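TIR domain-containing adapter molecule 1 (PDB 4BSX) acts as an adaptor in Toll-like receptor signalling that induces interferon-beta, and carries an N-terminal helical domain structurally similar to IFIT proteins. Local coordinates at residues 13-18 and 78-83; 49-52 and 58-61; 92-97 and 129-134. The protein carries 2 engineered substitutions. All blocks are in the same frame, centred on the assembly; numbering follows the deposited sequence.

Interaction 1. Residues 13-18 and 78-83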
loop_
_atom_site.group_PDB
_atom_site.type_symbol
_atom_site.label_atom_id
_atom_site.label_comp_id
_atom_site.label_asym_id
_atom_site.label_seq_id
_atom_site.Cartn_x
_atom_site.Cartn_y
_atom_site.Cartn_z
ATOM N N SER A 13 3.136 -9.350 3.169
ATOM C CA SER A 13 2.879 -10.178 1.989
ATOM C C SER A 13 2.990 -9.381 0.688
ATOM O O SER A 13 3.417 -9.920 -0.297
ATOM C CB SER A 13 1.520 -10.864 2.033
ATOM O OG SER A 13 1.554 -11.965 2.915
ATOM N N ALA A 14 2.581 -8.114 0.704
ATOM C CA ALA A 14 2.748 -7.251 -0.447
ATOM C C ALA A 14 4.237 -7.071 -0.716
ATOM O O ALA A 14 4.667 -7.099 -1.862
ATOM C CB ALA A 14 2.081 -5.896 -0.226
ATOM N N PHE A 15 5.039 -6.882 0.320
ATOM C CA PHE A 15 6.502 -6.803 0.115
ATOM C C PHE A 15 7.060 -8.140 -0.519
ATOM O O PHE A 15 7.992 -8.158 -1.375
ATOM C CB PHE A 15 7.194 -6.499 1.443
ATOM C CG PHE A 15 7.349 -5.016 1.781
ATOM C CD1 PHE A 15 8.268 -4.219 1.113
ATOM C CD2 PHE A 15 6.643 -4.459 2.835
ATOM C CE1 PHE A 15 8.445 -2.875 1.475
ATOM C CE2 PHE A 15 6.808 -3.109 3.195
ATOM C CZ PHE A 15 7.715 -2.326 2.520
ATOM N N ASP A 16 6.488 -9.271 -0.115
ATOM C CA ASP A 16 6.932 -10.562 -0.645
ATOM C C ASP A 16 6.586 -10.714 -2.117
ATOM O O ASP A 16 7.334 -11.287 -2.903
ATOM C CB ASP A 16 6.346 -11.725 0.157
ATOM C CG ASP A 16 6.991 -11.864 1.554
ATOM O OD1 ASP A 16 8.184 -11.538 1.688
ATOM O OD2 ASP A 16 6.303 -12.272 2.508
ATOM N N ILE A 17 5.422 -10.210 -2.476
ATOM C CA ILE A 17 4.969 -10.219 -3.858
ATOM C C ILE A 17 5.912 -9.428 -4.761
ATOM O O ILE A 17 6.250 -9.888 -5.846
ATOM C CB ILE A 17 3.580 -9.676 -3.949
ATOM C CG1 ILE A 17 2.612 -10.708 -3.363
ATOM C CG2 ILE A 17 3.205 -9.423 -5.408
ATOM C CD1 ILE A 17 1.245 -10.161 -3.062
ATOM N N LEU A 18 6.311 -8.247 -4.293
ATOM C CA LEU A 18 7.355 -7.448 -4.915
ATOM C C LEU A 18 8.668 -8.231 -5.010
ATOM O O LEU A 18 9.287 -8.320 -6.088
ATOM C CB LEU A 18 7.530 -6.140 -4.123
ATOM C CG LEU A 18 6.349 -5.137 -4.234
ATOM C CD1 LEU A 18 6.661 -3.808 -3.574
ATOM C CD2 LEU A 18 5.936 -4.860 -5.673
ATOM N N ARG A 78 9.345 3.887 9.309
ATOM C CA ARG A 78 9.952 3.471 10.548
ATOM C C ARG A 78 10.267 2.008 10.558
ATOM O O ARG A 78 11.359 1.626 10.906
ATOM C CB ARG A 78 9.036 3.795 11.729
ATOM C CG ARG A 78 8.964 5.254 12.034
ATOM C CD ARG A 78 7.672 5.592 12.770
ATOM N NE ARG A 78 7.484 7.032 12.809
ATOM C CZ ARG A 78 6.373 7.637 13.203
ATOM N NH1 ARG A 78 5.331 6.922 13.616
ATOM N NH2 ARG A 78 6.322 8.960 13.212
ATOM N N GLN A 79 9.312 1.180 10.188
ATOM C CA GLN A 79 9.496 -0.238 10.400
ATOM C C GLN A 79 10.072 -0.988 9.215
ATOM O O GLN A 79 10.499 -2.114 9.395
ATOM C CB GLN A 79 8.164 -0.854 10.850
ATOM C CG GLN A 79 7.714 -0.256 12.176
ATOM C CD GLN A 79 6.465 -0.855 12.726
ATOM O OE1 GLN A 79 5.810 -1.652 12.083
ATOM N NE2 GLN A 79 6.124 -0.463 13.939
ATOM N N TRP A 80 10.070 -0.383 8.015
ATOM C CA TRP A 80 10.673 -1.019 6.837
ATOM C C TRP A 80 11.823 -0.212 6.220
ATOM O O TRP A 80 12.631 -0.746 5.457
ATOM C CB TRP A 80 9.616 -1.310 5.764
ATOM C CG TRP A 80 8.846 -2.634 5.928
ATOM C CD1 TRP A 80 9.160 -3.875 5.400
ATOM C CD2 TRP A 80 7.652 -2.812 6.672
ATOM N NE1 TRP A 80 8.205 -4.805 5.783
ATOM C CE2 TRP A 80 7.272 -4.166 6.557
ATOM C CE3 TRP A 80 6.849 -1.949 7.411
ATOM C CZ2 TRP A 80 6.133 -4.658 7.152
ATOM C CZ3 TRP A 80 5.726 -2.442 8.020
ATOM C CH2 TRP A 80 5.369 -3.782 7.881
ATOM N N ALA A 81 11.891 1.075 6.528
ATOM C CA ALA A 81 12.936 1.957 5.983
ATOM C C ALA A 81 13.929 2.375 7.050
ATOM O O ALA A 81 14.907 3.045 6.739
ATOM C CB ALA A 81 12.320 3.197 5.417
ATOM N N GLY A 82 13.635 2.065 8.319
ATOM C CA GLY A 82 14.610 2.248 9.383
ATOM C C GLY A 82 14.751 3.678 9.860
ATOM O O GLY A 82 15.734 4.049 10.494
ATOM N N VAL A 83 13.755 4.496 9.567
ATOM C CA VAL A 83 13.804 5.897 9.954
ATOM C C VAL A 83 13.209 6.036 11.350
ATOM O O VAL A 83 12.070 5.661 11.585
ATOM C CB VAL A 83 13.015 6.771 8.952
ATOM C CG1 VAL A 83 12.995 8.217 9.424
ATOM C CG2 VAL A 83 13.608 6.636 7.519
#
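F15, near the middle of helix 11-19, and W80, at the C-terminal side of helix 71-79, meet in an offset aromatic stack that ties the first helix of this all-helical, IFIT-like domain to a segment some sixty residues further along the chain. In the second segment, R78 still belongs to the helix, and its guanidinium turns to a salt bridge with E90. Q79 is followed by W80, which directs its side chain at helix 11-19. With chi2 at -91°, the indole plane stands roughly perpendicular to its CA-CB-CG plane, presenting one face to the phenyl ring. The phenyl lies over the five-membered part of the indole, the two centroids 4.0 Å apart and the planes inclined by only 15°. The overlap is displaced rather than centred: each ring covers the other toward its rim, and the benzo half of the indole extends beyond the phenyl. W80 CB also comes within 3.9 Å of F15 CZ, extending the apolar contact to the root of the indole. Beyond the stack, A81 turns to R61 and L64 of helix 57-65. G82 breaks the helical conformation with a positive phi of 79°, and V83, whose side chain rests on R61, is linked by a backbone hydrogen bond to A77. F15 also touches M49 of helix 43-53, so the phenyl lies where three parts of the fold come together. The shared surface is small, 118 Å² counting both sides, and comes almost wholly from the two rings. Their nearest atoms are F15 CE2 and W80 CD1, 3.3 Å apart, while W80 NE1 stands 3.4 Å from F15 CD2.

Interaction 2. Residues 49-52 and 58-61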
loop_
_atom_site.group_PDB
_atom_site.type_symbol
_atom_site.label_atom_id
_atom_site.label_comp_id
_atom_site.label_asym_id
_atom_site.label_seq_id
_atom_site.Cartn_x
_atom_site.Cartn_y
_atom_site.Cartn_z
HETATM N N MSE A 49 7.928 1.416 -1.542
HETATM C CA MSE A 49 8.122 -0.006 -1.164
HETATM C C MSE A 49 8.929 -0.718 -2.243
HETATM O O MSE A 49 9.807 -1.559 -1.947
HETATM C CB MSE A 49 6.776 -0.689 -0.959
HETATM C CG MSE A 49 6.021 -0.192 0.299
HETATM SE SE MSE A 49 4.108 -0.722 0.317
HETATM C CE MSE A 49 4.163 -2.638 0.189
ATOM N N VAL A 50 8.643 -0.374 -3.499
ATOM C CA VAL A 50 9.422 -0.895 -4.656
ATOM C C VAL A 50 10.883 -0.540 -4.518
ATOM O O VAL A 50 11.725 -1.380 -4.645
ATOM C CB VAL A 50 8.865 -0.376 -5.994
ATOM C CG1 VAL A 50 9.915 -0.537 -7.130
ATOM C CG2 VAL A 50 7.609 -1.139 -6.311
ATOM N N LEU A 51 11.169 0.720 -4.210
ATOM C CA LEU A 51 12.537 1.174 -3.978
ATOM C C LEU A 51 13.218 0.425 -2.813
ATOM O O LEU A 51 14.405 0.068 -2.863
ATOM C CB LEU A 51 12.503 2.669 -3.669
ATOM C CG LEU A 51 12.102 3.529 -4.843
ATOM C CD1 LEU A 51 11.832 4.973 -4.405
ATOM C CD2 LEU A 51 13.200 3.474 -5.876
ATOM N N LEU A 52 12.466 0.213 -1.741
ATOM C CA LEU A 52 12.973 -0.526 -0.590
ATOM C C LEU A 52 13.323 -1.958 -0.959
ATOM O O LEU A 52 14.355 -2.468 -0.526
ATOM C CB LEU A 52 11.932 -0.539 0.539
ATOM C CG LEU A 52 11.689 0.776 1.276
ATOM C CD1 LEU A 52 10.588 0.605 2.289
ATOM C CD2 LEU A 52 12.988 1.235 1.918
ATOM N N THR A 58 17.987 5.042 0.417
ATOM C CA THR A 58 18.169 6.496 0.404
ATOM C C THR A 58 17.029 7.167 -0.337
ATOM O O THR A 58 16.434 8.125 0.176
ATOM C CB THR A 58 19.495 6.881 -0.243
ATOM O OG1 THR A 58 20.539 6.502 0.633
ATOM C CG2 THR A 58 19.600 8.393 -0.483
ATOM N N GLU A 59 16.694 6.655 -1.521
ATOM C CA GLU A 59 15.653 7.287 -2.327
ATOM C C GLU A 59 14.296 6.949 -1.693
ATOM O O GLU A 59 13.428 7.802 -1.576
ATOM C CB GLU A 59 15.769 6.857 -3.796
ATOM C CG GLU A 59 14.693 7.422 -4.770
ATOM C CD GLU A 59 14.908 6.983 -6.260
ATOM O OE1 GLU A 59 16.015 6.514 -6.595
ATOM O OE2 GLU A 59 13.978 7.090 -7.093
ATOM N N ALA A 60 14.135 5.710 -1.235
ATOM C CA ALA A 60 12.895 5.306 -0.578
ATOM C C ALA A 60 12.568 6.241 0.565
ATOM O O ALA A 60 11.425 6.661 0.707
ATOM C CB ALA A 60 12.997 3.881 -0.065
ATOM N N ARG A 61 13.569 6.567 1.371
ATOM C CA ARG A 61 13.399 7.440 2.548
ATOM C C ARG A 61 13.060 8.868 2.136
ATOM O O ARG A 61 12.313 9.533 2.807
ATOM C CB ARG A 61 14.659 7.459 3.431
ATOM C CG ARG A 61 14.920 6.163 4.190
ATOM C CD ARG A 61 16.162 6.245 5.119
ATOM N NE ARG A 61 17.017 5.078 4.932
ATOM C CZ ARG A 61 17.510 4.306 5.893
ATOM N NH1 ARG A 61 17.276 4.560 7.171
ATOM N NH2 ARG A 61 18.265 3.267 5.566
#
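L51 packs against E59 and A60 where helix 43-53 turns back, through a short connection, into helix 57-65. The pair forms an alpha-alpha hairpin, the kind of unit from which tetratricopeptide-like helical domains are built. The backbones come close, with L51 CA and A60 CA 5.4 Å apart, a spacing that suits the single methyl group of A60. The L51 side chain starts at this narrow point: its CB lies 3.8 Å from A60 CB. From there CG sits beside the backbone N and anti to the carbonyl carbon (chi1 -68°), which carries the branch on past A60 to E59. The CD1 methyl reaches 3.8 Å from E59 CG and also touches A60 CA at 4.0 Å. CD2, the other tip, lies against the carboxylate end, 3.9 Å from E59 OE2. E59 itself runs extended, crossing the leucine at about a right angle, so that its methylene and carboxyl groups both border the two methyls; the same glutamate also touches K30 of helix 23-33. With an alanine at E59, the methyls of L51 would probably lose their cover on this flank and be freer to shift. The next residue, L52, comes at A60 from another direction. Its CD2 methyl is only 3.3 Å from A60 CB, tighter than ordinary van der Waals contact, and the same side chain also touches W80 and A81. M49 instead faces helix 11-19. The two segments are thus held by apolar and van der Waals contacts, with no directed polar bond between them; the carboxylate of E59 adds a van der Waals contact here, and the small A60 probably allows the helices to approach closely.

Interaction 3. Residues 92-97 and 129-134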
loop_
_atom_site.group_PDB
_atom_site.type_symbol
_atom_site.label_atom_id
_atom_site.label_comp_id
_atom_site.label_asym_id
_atom_site.label_seq_id
_atom_site.Cartn_x
_atom_site.Cartn_y
_atom_site.Cartn_z
ATOM N N PRO A 92 0.189 2.311 16.347
ATOM C CA PRO A 92 0.217 1.830 14.955
ATOM C C PRO A 92 -1.119 2.075 14.307
ATOM O O PRO A 92 -2.118 1.866 14.999
ATOM C CB PRO A 92 0.402 0.317 15.096
ATOM C CG PRO A 92 0.972 0.112 16.457
ATOM C CD PRO A 92 0.463 1.226 17.305
ATOM N N PRO A 93 -1.143 2.472 13.017
ATOM C CA PRO A 93 -2.396 2.748 12.314
ATOM C C PRO A 93 -3.006 1.456 11.759
ATOM O O PRO A 93 -2.316 0.449 11.524
ATOM C CB PRO A 93 -1.930 3.620 11.170
ATOM C CG PRO A 93 -0.629 2.994 10.803
ATOM C CD PRO A 93 -0.008 2.528 12.085
ATOM N N ASP A 94 -4.310 1.501 11.596
ATOM C CA ASP A 94 -5.060 0.577 10.764
ATOM C C ASP A 94 -4.512 0.703 9.343
ATOM O O ASP A 94 -4.480 1.797 8.802
ATOM C CB ASP A 94 -6.519 1.029 10.765
ATOM C CG ASP A 94 -7.388 0.186 9.888
ATOM O OD1 ASP A 94 -7.040 -1.003 9.672
ATOM O OD2 ASP A 94 -8.426 0.724 9.439
ATOM N N VAL A 95 -4.051 -0.408 8.764
ATOM C CA VAL A 95 -3.436 -0.385 7.437
ATOM C C VAL A 95 -4.348 -1.000 6.362
ATOM O O VAL A 95 -3.948 -1.150 5.222
ATOM C CB VAL A 95 -2.026 -1.092 7.424
ATOM C CG1 VAL A 95 -1.111 -0.484 8.476
ATOM C CG2 VAL A 95 -2.149 -2.643 7.529
ATOM N N SER A 96 -5.578 -1.355 6.704
ATOM C CA SER A 96 -6.342 -2.256 5.844
ATOM C C SER A 96 -6.719 -1.606 4.494
ATOM O O SER A 96 -6.750 -2.282 3.456
ATOM C CB SER A 96 -7.581 -2.748 6.589
ATOM O OG SER A 96 -8.486 -1.670 6.817
ATOM N N TRP A 97 -6.940 -0.291 4.505
ATOM C CA TRP A 97 -7.407 0.439 3.329
ATOM C C TRP A 97 -6.208 0.629 2.395
ATOM O O TRP A 97 -6.273 0.390 1.203
ATOM C CB TRP A 97 -8.018 1.795 3.731
ATOM C CG TRP A 97 -8.850 2.476 2.637
ATOM C CD1 TRP A 97 -8.840 2.202 1.299
ATOM C CD2 TRP A 97 -9.816 3.525 2.820
ATOM N NE1 TRP A 97 -9.736 3.017 0.636
ATOM C CE2 TRP A 97 -10.344 3.839 1.547
ATOM C CE3 TRP A 97 -10.286 4.229 3.937
ATOM C CZ2 TRP A 97 -11.318 4.836 1.359
ATOM C CZ3 TRP A 97 -11.234 5.227 3.750
ATOM C CH2 TRP A 97 -11.751 5.511 2.474
ATOM N N SER A 129 -16.164 -0.746 9.495
ATOM C CA SER A 129 -17.448 -0.996 10.116
ATOM C C SER A 129 -17.377 -1.160 11.610
ATOM O O SER A 129 -18.236 -0.664 12.349
ATOM C CB SER A 129 -18.060 -2.264 9.531
ATOM O OG SER A 129 -18.491 -1.974 8.215
ATOM N N SER A 130 -16.362 -1.885 12.052
ATOM C CA SER A 130 -16.249 -2.264 13.412
ATOM C C SER A 130 -16.059 -1.021 14.267
ATOM O O SER A 130 -16.236 -1.060 15.495
ATOM C CB SER A 130 -15.054 -3.239 13.598
ATOM O OG SER A 130 -13.800 -2.544 13.536
ATOM N N ARG A 131 -15.660 0.082 13.648
ATOM C CA ARG A 131 -15.605 1.348 14.407
ATOM C C ARG A 131 -16.549 2.429 13.861
ATOM O O ARG A 131 -16.387 3.649 14.151
ATOM C CB ARG A 131 -14.192 1.895 14.466
ATOM C CG ARG A 131 -13.474 1.953 13.135
ATOM C CD ARG A 131 -12.189 2.714 13.311
ATOM N NE ARG A 131 -11.731 3.328 12.074
ATOM C CZ ARG A 131 -10.811 2.814 11.269
ATOM N NH1 ARG A 131 -10.208 1.656 11.562
ATOM N NH2 ARG A 131 -10.475 3.465 10.164
ATOM N N ASP A 132 -17.537 1.989 13.084
ATOM C CA ASP A 132 -18.476 2.938 12.454
ATOM C C ASP A 132 -17.788 4.181 11.858
ATOM O O ASP A 132 -18.159 5.332 12.163
ATOM C CB ASP A 132 -19.504 3.382 13.500
ATOM C CG ASP A 132 -20.829 3.756 12.886
ATOM O OD1 ASP A 132 -20.863 4.129 11.680
ATOM O OD2 ASP A 132 -21.834 3.690 13.620
ATOM N N ASP A 133 -16.760 3.958 11.042
ATOM C CA ASP A 133 -15.994 5.054 10.458
ATOM C C ASP A 133 -16.908 5.854 9.483
ATOM O O ASP A 133 -17.675 5.249 8.719
ATOM C CB ASP A 133 -14.820 4.450 9.688
ATOM C CG ASP A 133 -13.720 5.434 9.421
ATOM O OD1 ASP A 133 -13.976 6.445 8.732
ATOM O OD2 ASP A 133 -12.596 5.171 9.899
ATOM N N HIS A 134 -16.822 7.196 9.515
ATOM C CA HIS A 134 -17.656 8.041 8.633
ATOM C C HIS A 134 -17.189 7.951 7.178
ATOM O O HIS A 134 -17.872 8.407 6.287
ATOM C CB HIS A 134 -17.659 9.513 9.054
ATOM C CG HIS A 134 -16.297 10.128 9.069
ATOM N ND1 HIS A 134 -15.685 10.616 7.931
ATOM C CD2 HIS A 134 -15.419 10.317 10.082
ATOM C CE1 HIS A 134 -14.489 11.083 8.242
ATOM N NE2 HIS A 134 -14.300 10.909 9.540
#
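In D94 the carboxylate carbon swings opposite the backbone N (chi1 177°), while R131 tucks CG between the backbone N and the carbonyl carbon (chi1 49°) and then runs extended as far as NE; together these torsions bring carboxylate and guanidinium into a salt bridge. R131 NH1 donates a nearly straight hydrogen bond of 2.9 Å to D94 OD2. The acceptor lies at the edge of the guanidinium, close to its plane, but the donor arrives from above the carboxylate plane, the two planes being 84° apart. D133 is gripped side-on by the same guanidinium: R131 NE (3.0 Å) and R131 NH2 (2.7 Å) both donate to D133 OD2, which is slightly tilted from the guanidinium plane. With positive charge set between two acidic groups, the arrangement probably offsets the mutual repulsion of D94 OD2 and D133 OD2, 6.1 Å apart. D94 OD1 meanwhile receives weak hydrogen bonds from S96 N and S96 OG at the start of helix 96-108. In the second segment, D132, with positive phi, is the C-prime residue of a Schellman motif that closes helix 114-130. This surface network therefore joins the beginning of one helix to the end of the next; beside D94, P93 and V95 pack on helix 71-79, and W97 touches helix 136-147.

How the interactions relate
Interactions 1 and 2 are neighbours, their centres 9 Å apart, and interaction 2 is nested within the chain loop that interaction 1 closes. They meet directly: F15 CZ lies 3.5 Å from M49 CG, and A81 O packs 2.8 Å from R61 NH1, so helices 11-19, 43-53 and 57-65 and residues 80-83 form one continuous cluster. Interaction 3 follows later in the chain and stands apart, its centre about 21 Å from that of interaction 1 and about 26 Å from that of interaction 2, on the opposite side of the chain's centre from the latter. The first two contacts rest on apolar packing; the third is ionic and superficial.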